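Long-range contacts in AlkD2 (Streptococcus mutans, PDB 6M9M), which is of unknown function but belongs to the HEAT-like repeat family of DNA glycosylases and binds the nucleotide inosine-5'-monophosphate: residues A[76-81]-A[119-123]; A[72-76]-A[110-114]; A[131-135]-A[146-150]. All blocks are in the same frame, centred on the assembly; numbering follows the deposited sequence.

Contact 1 of 3, residues A[76-81]-A[119-123]; sequences RDEVSK and NLHTR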
loop_
_atom_site.group_PDB
_atom_site.type_symbol
_atom_site.label_atom_id
_atom_site.label_comp_id
_atom_site.label_asym_id
_atom_site.label_seq_id
_atom_site.Cartn_x
_atom_site.Cartn_y
_atom_site.Cartn_z
ATOM N N ARG A 76 -3.316 -9.580 -0.197
ATOM C CA ARG A 76 -4.187 -9.045 -1.241
ATOM C C ARG A 76 -5.653 -9.249 -0.909
ATOM O O ARG A 76 -6.471 -8.346 -1.098
ATOM C CB ARG A 76 -3.859 -9.744 -2.564
ATOM C CG ARG A 76 -4.559 -9.178 -3.793
ATOM C CD ARG A 76 -4.336 -10.049 -5.026
ATOM N NE ARG A 76 -5.025 -11.315 -4.859
ATOM C CZ ARG A 76 -4.734 -12.451 -5.479
ATOM N NH1 ARG A 76 -3.740 -12.507 -6.345
ATOM N NH2 ARG A 76 -5.446 -13.528 -5.210
ATOM N N ASP A 77 -6.004 -10.437 -0.420
ATOM C CA ASP A 77 -7.397 -10.834 -0.339
ATOM C C ASP A 77 -7.968 -10.869 1.070
ATOM O O ASP A 77 -9.186 -10.805 1.213
ATOM C CB ASP A 77 -7.579 -12.229 -0.951
ATOM C CG ASP A 77 -7.400 -12.250 -2.450
ATOM O OD1 ASP A 77 -7.347 -11.167 -3.080
ATOM O OD2 ASP A 77 -7.292 -13.366 -2.987
ATOM N N GLU A 78 -7.142 -11.032 2.101
ATOM C CA GLU A 78 -7.624 -11.147 3.468
ATOM C C GLU A 78 -7.277 -9.945 4.333
ATOM O O GLU A 78 -8.163 -9.405 4.983
ATOM C CB GLU A 78 -7.156 -12.443 4.136
ATOM C CG GLU A 78 -7.400 -13.689 3.313
ATOM C CD GLU A 78 -8.860 -13.952 2.979
ATOM O OE1 GLU A 78 -9.762 -13.377 3.625
ATOM O OE2 GLU A 78 -9.097 -14.768 2.071
ATOM N N VAL A 79 -6.020 -9.486 4.335
ATOM C CA VAL A 79 -5.691 -8.292 5.114
ATOM C C VAL A 79 -6.508 -7.107 4.608
ATOM O O VAL A 79 -6.875 -6.210 5.382
ATOM C CB VAL A 79 -4.174 -8.021 5.093
ATOM C CG1 VAL A 79 -3.872 -6.743 5.859
ATOM C CG2 VAL A 79 -3.410 -9.203 5.682
ATOM N N SER A 80 -6.784 -7.068 3.300
ATOM C CA SER A 80 -7.581 -6.009 2.712
ATOM C C SER A 80 -8.992 -5.924 3.276
ATOM O O SER A 80 -9.626 -4.881 3.085
ATOM C CB SER A 80 -7.630 -6.214 1.206
ATOM O OG SER A 80 -8.158 -7.494 0.922
ATOM N N LYS A 81 -9.478 -6.949 3.990
ATOM C CA LYS A 81 -10.779 -6.903 4.659
ATOM C C LYS A 81 -10.727 -6.247 6.039
ATOM O O LYS A 81 -11.773 -6.069 6.667
ATOM C CB LYS A 81 -11.358 -8.318 4.803
ATOM C CG LYS A 81 -11.618 -9.024 3.493
ATOM C CD LYS A 81 -11.921 -10.516 3.754
ATOM C CE LYS A 81 -12.261 -11.244 2.482
ATOM N NZ LYS A 81 -12.380 -12.693 2.714
ATOM N N ASN A 119 -11.518 -5.657 -4.347
ATOM C CA ASN A 119 -11.609 -5.016 -3.042
ATOM C C ASN A 119 -10.978 -3.633 -3.145
ATOM O O ASN A 119 -9.805 -3.506 -3.501
ATOM C CB ASN A 119 -10.930 -5.874 -1.972
ATOM C CG ASN A 119 -11.163 -5.370 -0.550
ATOM O OD1 ASN A 119 -11.319 -4.177 -0.286
ATOM N ND2 ASN A 119 -11.161 -6.299 0.382
ATOM N N LEU A 120 -11.766 -2.605 -2.852
ATOM C CA LEU A 120 -11.262 -1.246 -2.898
ATOM C C LEU A 120 -10.030 -1.060 -2.016
ATOM O O LEU A 120 -9.179 -0.223 -2.322
ATOM C CB LEU A 120 -12.378 -0.271 -2.516
ATOM C CG LEU A 120 -12.864 -0.284 -1.053
ATOM C CD1 LEU A 120 -12.041 0.650 -0.166
ATOM C CD2 LEU A 120 -14.328 0.067 -0.961
ATOM N N HIS A 121 -9.909 -1.833 -0.931
ATOM C CA HIS A 121 -8.738 -1.696 -0.072
ATOM C C HIS A 121 -7.485 -2.247 -0.736
ATOM O O HIS A 121 -6.384 -1.754 -0.476
ATOM C CB HIS A 121 -8.975 -2.385 1.266
ATOM C CG HIS A 121 -10.069 -1.765 2.074
ATOM N ND1 HIS A 121 -11.351 -2.260 2.080
ATOM C CD2 HIS A 121 -10.084 -0.665 2.866
ATOM C CE1 HIS A 121 -12.106 -1.504 2.856
ATOM N NE2 HIS A 121 -11.363 -0.529 3.343
ATOM N N THR A 122 -7.632 -3.267 -1.577
ATOM C CA THR A 122 -6.491 -3.764 -2.343
ATOM C C THR A 122 -6.024 -2.711 -3.337
ATOM O O THR A 122 -4.826 -2.439 -3.455
ATOM C CB THR A 122 -6.897 -5.047 -3.076
ATOM O OG1 THR A 122 -7.425 -6.004 -2.140
ATOM C CG2 THR A 122 -5.718 -5.657 -3.833
ATOM N N ARG A 123 -6.966 -2.091 -4.050
ATOM C CA ARG A 123 -6.608 -1.067 -5.025
ATOM C C ARG A 123 -5.944 0.121 -4.342
ATOM O O ARG A 123 -4.923 0.630 -4.823
ATOM C CB ARG A 123 -7.865 -0.612 -5.776
ATOM C CG ARG A 123 -8.577 -1.736 -6.518
ATOM C CD ARG A 123 -9.571 -1.255 -7.551
ATOM N NE ARG A 123 -10.668 -0.445 -7.039
ATOM C CZ ARG A 123 -11.766 -0.926 -6.470
ATOM N NH1 ARG A 123 -11.900 -2.236 -6.263
ATOM N NH2 ARG A 123 -12.713 -0.095 -6.091
HETATM O O HOH W 1 -10.657 -9.174 -0.495
#

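Contact 2 of 3, residues A[72-76]-A[110-114]; sequences LIFMR and IIDEW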
loop_
_atom_site.group_PDB
_atom_site.type_symbol
_atom_site.label_atom_id
_atom_site.label_comp_id
_atom_site.label_asym_id
_atom_site.label_seq_id
_atom_site.Cartn_x
_atom_site.Cartn_y
_atom_site.Cartn_z
ATOM N N LEU A 72 1.610 -13.231 0.011
ATOM C CA LEU A 72 1.163 -12.103 -0.802
ATOM C C LEU A 72 -0.332 -12.191 -1.123
ATOM O O LEU A 72 -1.035 -11.177 -1.079
ATOM C CB LEU A 72 2.013 -12.008 -2.060
ATOM C CG LEU A 72 1.749 -10.819 -2.957
ATOM C CD1 LEU A 72 2.042 -9.518 -2.246
ATOM C CD2 LEU A 72 2.535 -10.922 -4.240
ATOM N N ILE A 73 -0.838 -13.396 -1.434
ATOM C CA ILE A 73 -2.273 -13.570 -1.672
ATOM C C ILE A 73 -3.069 -13.252 -0.410
ATOM O O ILE A 73 -4.133 -12.631 -0.475
ATOM C CB ILE A 73 -2.568 -14.994 -2.184
ATOM C CG1 ILE A 73 -2.070 -15.178 -3.621
ATOM C CG2 ILE A 73 -4.051 -15.330 -2.061
ATOM C CD1 ILE A 73 -2.043 -16.632 -4.088
ATOM N N PHE A 74 -2.590 -13.689 0.755
ATOM C CA PHE A 74 -3.297 -13.373 1.996
ATOM C C PHE A 74 -3.352 -11.863 2.235
ATOM O O PHE A 74 -4.388 -11.329 2.655
ATOM C CB PHE A 74 -2.640 -14.104 3.154
ATOM C CG PHE A 74 -3.418 -14.070 4.437
ATOM C CD1 PHE A 74 -4.377 -15.024 4.704
ATOM C CD2 PHE A 74 -3.179 -13.093 5.382
ATOM C CE1 PHE A 74 -5.092 -15.010 5.894
ATOM C CE2 PHE A 74 -3.893 -13.079 6.581
ATOM C CZ PHE A 74 -4.844 -14.040 6.832
ATOM N N MET A 75 -2.261 -11.151 1.937
ATOM C CA MET A 75 -2.283 -9.693 1.999
ATOM C C MET A 75 -3.333 -9.119 1.052
ATOM O O MET A 75 -4.142 -8.259 1.432
ATOM C CB MET A 75 -0.904 -9.142 1.625
ATOM C CG MET A 75 0.210 -9.376 2.627
ATOM S SD MET A 75 1.862 -9.071 1.969
ATOM C CE MET A 75 1.701 -7.418 1.313
ATOM N N ARG A 76 -3.316 -9.580 -0.197
ATOM C CA ARG A 76 -4.187 -9.045 -1.241
ATOM C C ARG A 76 -5.653 -9.249 -0.909
ATOM O O ARG A 76 -6.471 -8.346 -1.098
ATOM C CB ARG A 76 -3.859 -9.744 -2.564
ATOM C CG ARG A 76 -4.559 -9.178 -3.793
ATOM C CD ARG A 76 -4.336 -10.049 -5.026
ATOM N NE ARG A 76 -5.025 -11.315 -4.859
ATOM C CZ ARG A 76 -4.734 -12.451 -5.479
ATOM N NH1 ARG A 76 -3.740 -12.507 -6.345
ATOM N NH2 ARG A 76 -5.446 -13.528 -5.210
ATOM N N ILE A 110 2.122 -7.693 -10.627
ATOM C CA ILE A 110 1.425 -7.722 -9.348
ATOM C C ILE A 110 0.797 -6.366 -9.047
ATOM O O ILE A 110 -0.334 -6.289 -8.560
ATOM C CB ILE A 110 2.395 -8.169 -8.240
ATOM C CG1 ILE A 110 2.986 -9.541 -8.531
ATOM C CG2 ILE A 110 1.710 -8.136 -6.898
ATOM C CD1 ILE A 110 2.007 -10.609 -8.710
ATOM N N ILE A 111 1.532 -5.283 -9.299
ATOM C CA ILE A 111 0.963 -3.948 -9.184
ATOM C C ILE A 111 -0.326 -3.871 -9.999
ATOM O O ILE A 111 -1.377 -3.430 -9.510
ATOM C CB ILE A 111 2.002 -2.899 -9.614
ATOM C CG1 ILE A 111 3.183 -2.881 -8.632
ATOM C CG2 ILE A 111 1.371 -1.520 -9.701
ATOM C CD1 ILE A 111 4.384 -2.124 -9.129
ATOM N N ASP A 112 -0.276 -4.331 -11.250
ATOM C CA ASP A 112 -1.457 -4.244 -12.105
ATOM C C ASP A 112 -2.592 -5.103 -11.560
ATOM O O ASP A 112 -3.761 -4.712 -11.616
ATOM C CB ASP A 112 -1.069 -4.622 -13.539
ATOM C CG ASP A 112 -0.174 -3.568 -14.185
ATOM O OD1 ASP A 112 -0.231 -2.409 -13.729
ATOM O OD2 ASP A 112 0.591 -3.879 -15.124
ATOM N N GLU A 113 -2.271 -6.277 -11.028
ATOM C CA GLU A 113 -3.288 -7.136 -10.428
ATOM C C GLU A 113 -3.963 -6.457 -9.241
ATOM O O GLU A 113 -5.192 -6.460 -9.128
ATOM C CB GLU A 113 -2.606 -8.438 -10.022
ATOM C CG GLU A 113 -3.432 -9.468 -9.346
ATOM C CD GLU A 113 -2.607 -10.740 -9.140
ATOM O OE1 GLU A 113 -1.970 -10.876 -8.079
ATOM O OE2 GLU A 113 -2.551 -11.579 -10.061
ATOM N N TRP A 114 -3.182 -5.842 -8.352
ATOM C CA TRP A 114 -3.787 -5.185 -7.196
ATOM C C TRP A 114 -4.628 -3.984 -7.618
ATOM O O TRP A 114 -5.703 -3.751 -7.058
ATOM C CB TRP A 114 -2.713 -4.779 -6.189
ATOM C CG TRP A 114 -2.173 -5.909 -5.347
ATOM C CD1 TRP A 114 -1.748 -7.139 -5.764
ATOM C CD2 TRP A 114 -2.023 -5.896 -3.923
ATOM N NE1 TRP A 114 -1.331 -7.884 -4.688
ATOM C CE2 TRP A 114 -1.487 -7.146 -3.545
ATOM C CE3 TRP A 114 -2.290 -4.947 -2.934
ATOM C CZ2 TRP A 114 -1.213 -7.470 -2.216
ATOM C CZ3 TRP A 114 -2.004 -5.259 -1.617
ATOM C CH2 TRP A 114 -1.485 -6.519 -1.266
#

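Contact 3 of 3, residues A[131-135]-A[146-150]; sequences RIWTN and AIRRI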
loop_
_atom_site.group_PDB
_atom_site.type_symbol
_atom_site.label_atom_id
_atom_site.label_comp_id
_atom_site.label_asym_id
_atom_site.label_seq_id
_atom_site.Cartn_x
_atom_site.Cartn_y
_atom_site.Cartn_z
ATOM N N ARG A 131 3.281 5.699 -3.212
ATOM C CA ARG A 131 3.539 7.142 -3.209
ATOM C C ARG A 131 4.843 7.428 -2.464
ATOM O O ARG A 131 5.117 6.821 -1.420
ATOM C CB ARG A 131 2.391 7.865 -2.509
ATOM C CG ARG A 131 1.060 7.821 -3.263
ATOM C CD ARG A 131 -0.048 8.511 -2.474
ATOM N NE ARG A 131 0.252 9.930 -2.347
ATOM C CZ ARG A 131 -0.369 10.756 -1.526
ATOM N NH1 ARG A 131 -1.355 10.306 -0.765
ATOM N NH2 ARG A 131 -0.012 12.029 -1.488
ATOM N N ILE A 132 5.672 8.340 -2.986
ATOM C CA ILE A 132 5.551 9.013 -4.280
ATOM C C ILE A 132 6.057 8.071 -5.367
ATOM O O ILE A 132 7.200 7.603 -5.308
ATOM C CB ILE A 132 6.370 10.327 -4.238
ATOM C CG1 ILE A 132 5.779 11.255 -3.178
ATOM C CG2 ILE A 132 6.423 10.942 -5.619
ATOM C CD1 ILE A 132 6.628 12.494 -2.854
ATOM N N TRP A 133 5.221 7.758 -6.359
ATOM C CA TRP A 133 5.552 6.659 -7.263
ATOM C C TRP A 133 6.856 6.932 -8.006
ATOM O O TRP A 133 7.676 6.031 -8.179
ATOM C CB TRP A 133 4.449 6.422 -8.285
ATOM C CG TRP A 133 3.223 5.676 -7.851
ATOM C CD1 TRP A 133 2.377 5.969 -6.808
ATOM C CD2 TRP A 133 2.668 4.536 -8.509
ATOM N NE1 TRP A 133 1.327 5.069 -6.785
ATOM C CE2 TRP A 133 1.499 4.171 -7.810
ATOM C CE3 TRP A 133 3.051 3.778 -9.620
ATOM C CZ2 TRP A 133 0.711 3.101 -8.195
ATOM C CZ3 TRP A 133 2.267 2.708 -9.997
ATOM C CH2 TRP A 133 1.105 2.383 -9.282
ATOM N N THR A 134 7.057 8.170 -8.455
ATOM C CA THR A 134 8.218 8.523 -9.262
ATOM C C THR A 134 9.481 8.746 -8.438
ATOM O O THR A 134 10.511 9.086 -9.016
ATOM C CB THR A 134 7.881 9.723 -10.141
ATOM O OG1 THR A 134 7.234 10.730 -9.358
ATOM C CG2 THR A 134 6.961 9.306 -11.264
ATOM N N ASN A 135 9.437 8.529 -7.124
ATOM C CA ASN A 135 10.644 8.365 -6.322
ATOM C C ASN A 135 11.131 6.919 -6.266
ATOM O O ASN A 135 12.218 6.665 -5.749
ATOM C CB ASN A 135 10.416 8.867 -4.894
ATOM C CG ASN A 135 10.403 10.371 -4.799
ATOM O OD1 ASN A 135 10.760 11.070 -5.737
ATOM N ND2 ASN A 135 9.998 10.874 -3.656
ATOM N N ALA A 146 3.987 5.235 -14.331
ATOM C CA ALA A 146 3.235 5.500 -13.115
ATOM C C ALA A 146 1.972 6.284 -13.430
ATOM O O ALA A 146 0.884 5.920 -12.985
ATOM C CB ALA A 146 4.109 6.266 -12.125
ATOM N N ILE A 147 2.101 7.372 -14.194
ATOM C CA ILE A 147 0.952 8.231 -14.470
ATOM C C ILE A 147 -0.176 7.423 -15.107
ATOM O O ILE A 147 -1.345 7.548 -14.723
ATOM C CB ILE A 147 1.383 9.425 -15.346
ATOM C CG1 ILE A 147 2.321 10.343 -14.556
ATOM C CG2 ILE A 147 0.169 10.189 -15.851
ATOM C CD1 ILE A 147 3.022 11.384 -15.412
ATOM N N ARG A 148 0.152 6.589 -16.102
ATOM C CA ARG A 148 -0.889 5.848 -16.809
ATOM C C ARG A 148 -1.615 4.895 -15.868
ATOM O O ARG A 148 -2.848 4.775 -15.907
ATOM C CB ARG A 148 -0.297 5.067 -17.989
ATOM C CG ARG A 148 -1.327 4.249 -18.757
ATOM C CD ARG A 148 -0.709 3.361 -19.824
ATOM N NE ARG A 148 -0.184 2.109 -19.280
ATOM C CZ ARG A 148 1.109 1.809 -19.167
ATOM N NH1 ARG A 148 2.042 2.666 -19.560
ATOM N NH2 ARG A 148 1.471 0.637 -18.665
ATOM N N ARG A 149 -0.863 4.204 -15.014
ATOM C CA ARG A 149 -1.460 3.219 -14.123
ATOM C C ARG A 149 -2.367 3.881 -13.097
ATOM O O ARG A 149 -3.445 3.366 -12.796
ATOM C CB ARG A 149 -0.361 2.430 -13.409
ATOM C CG ARG A 149 0.256 1.365 -14.283
ATOM C CD ARG A 149 1.385 0.613 -13.547
ATOM N NE ARG A 149 1.702 -0.604 -14.269
ATOM C CZ ARG A 149 2.516 -0.660 -15.316
ATOM N NH1 ARG A 149 3.164 0.431 -15.714
ATOM N NH2 ARG A 149 2.681 -1.815 -15.947
ATOM N N ILE A 150 -1.936 5.010 -12.546
ATOM C CA ILE A 150 -2.728 5.712 -11.547
ATOM C C ILE A 150 -3.972 6.306 -12.192
ATOM O O ILE A 150 -5.095 6.184 -11.676
ATOM C CB ILE A 150 -1.876 6.799 -10.868
ATOM C CG1 ILE A 150 -0.712 6.195 -10.096
ATOM C CG2 ILE A 150 -2.748 7.638 -9.938
ATOM C CD1 ILE A 150 0.433 7.184 -9.853
#

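Contact 1 of 3, residues A[76-81]-A[119-123]
Asn119, at the N-cap of helix 120-129, touches Ser80 through its amide nitrogen: ND2 gives a weak hydrogen bond to Ser80 O (3.4 Å, bent to 131°). The same nitrogen donates to water 1, which in turn donates a hydrogen bond to Asp77 O, so the amide is tied to two carbonyls of segment 76-81. Asn119 OD1 caps the helix by accepting from His121 N (2.8 Å) and also takes the ring N-H of His121 ND1, which arrives in the carbonyl plane on a lone pair at 3.0 Å. His121 lays its CB 3.2 Å from Ser80 O, while its ring passes that oxygen obliquely; its side chain is about 9 Å from the bound IMP. Thr122 adds a short bond. With OG1 anti to its carbonyl carbon (chi1 -55°), the hydroxyl donates to Arg76 O over 2.7 Å, in the carbonyl plane, and the methyl CG2 rests on Arg76 CG. Ser80 OG, 43° above that plane, gives Arg76 O a second bond of 2.8 Å. The capping Asn119 thus links the start of helix 120-129 to segment 76-81, weakly and through water, while two hydroxyls, one from each segment, satisfy the carbonyl of Arg76.

Contact 2 of 3, residues A[72-76]-A[110-114]
Arg76 lies across the indole of Trp114, its aliphatic stem over one face and its guanidinium turned away to meet Glu113. The stem provides the CH-pi contact: Arg76 CG sits 3.8 Å from the centroid of the five-membered ring of Trp114, 20° off the normal. Arg76 CB follows at 3.5 Å from Trp114 CZ2, so the stem crosses from the pyrrole to the benzo part. With CG anti to the backbone N the chain runs out over the ring, and the bend at chi3 then swings the guanidinium off it, the two planes standing 65° apart. No flat cation-pi stack results. Arg76 NH1 instead reaches Glu113 OE1 at 3.0 Å, a salt bridge in which the oxygen lies at the guanidinium edge, near its plane, but the hydrogen bond is weak and bent, and the carboxylate is turned almost perpendicular to the guanidinium. The other nitrogens of that group, NE and NH2, are taken by Asp77. Further along the indole, Met75 CB comes to 3.9 Å from CH2 of Trp114, and Leu72 CD1 approaches Trp114 CZ2 obliquely at 3.8 Å. The second methyl of Leu72, CD2, meets Ile110 CG2 at 3.9 Å. The two helix segments run roughly parallel, with a crossing angle of -28°; the axes of these short segments come within 12.2 Å at their closest, a gap that the indole and the arginine stem bridge. Phe95 of helix 85-102 and Ala125 and Ala126 of helix 120-129 also pack on Trp114. The contact therefore joins an apolar interior, centred on the tryptophan, to a charged outer border, where one arginine lies between two carboxylates that would be expected to stabilise its positive charge.

Contact 3 of 3, residues A[131-135]-A[146-150]
Trp133 opens a short 3-10 turn in the loop after helix 120-129 and presents its indole to helix 143-151. Ile150 sets its terminal methyl over one face of it: CD1 stands 3.6 Å from the centroid of the five-membered ring of Trp133 and 3° off the normal, a nearly vertical CH-pi contact. Ile150 CG1 continues the cover at 3.8 Å from Trp133 CE2. One turn earlier in the helix, Ala146 CB comes obliquely to CE3 of Trp133 at 3.7 Å, its small methyl consistent with a close approach of the backbones, 6.4 Å between Trp133 CA and Ala146 CA. At the ring edge, near its plane, the CD of Arg149 passes 4.2 Å from Trp133 CZ3, while its guanidinium is engaged by Asp112 of helix 108-115. Having CG beside its own backbone N (chi1 -78°), Trp133 places the indole beside helix 143-151, and its NE1 is hydrogen-bonded to Thr127 O. Thr134 adds a looser touch, CG2 to Ala146 CB at 4.3 Å. All five touching residues are buried. Around them, Ile111 of helix 108-115 and the edge-to-face ring of Phe139 pack on Trp133, and Ile172 of helix 159-175 touches both Thr134 and Ile150, so the loop is wedged among helices 108-115, 143-151 and 159-175.

The three contacts follow the all-helical solenoid expected of a HEAT-like repeat protein. Contacts 1 and 2 are neighbours, with centres 8 Å apart; both start from helix 69-79 and share Arg76, and contact 2 reaches helix 108-115 and contact 1 the next helix, 120-129, their segments alternating along the chain. Contact 3 comes later in the sequence, its centre about 17 Å from that of contact 2 and about 20 Å from that of contact 1. It nevertheless touches contact 2, through the Asp112-Arg149 salt bridge and the packing of Ile111 on Trp133. Contact 1 lies nearest the bound nucleotide, whereas contacts 2 and 3 carry the helix packing away from that site.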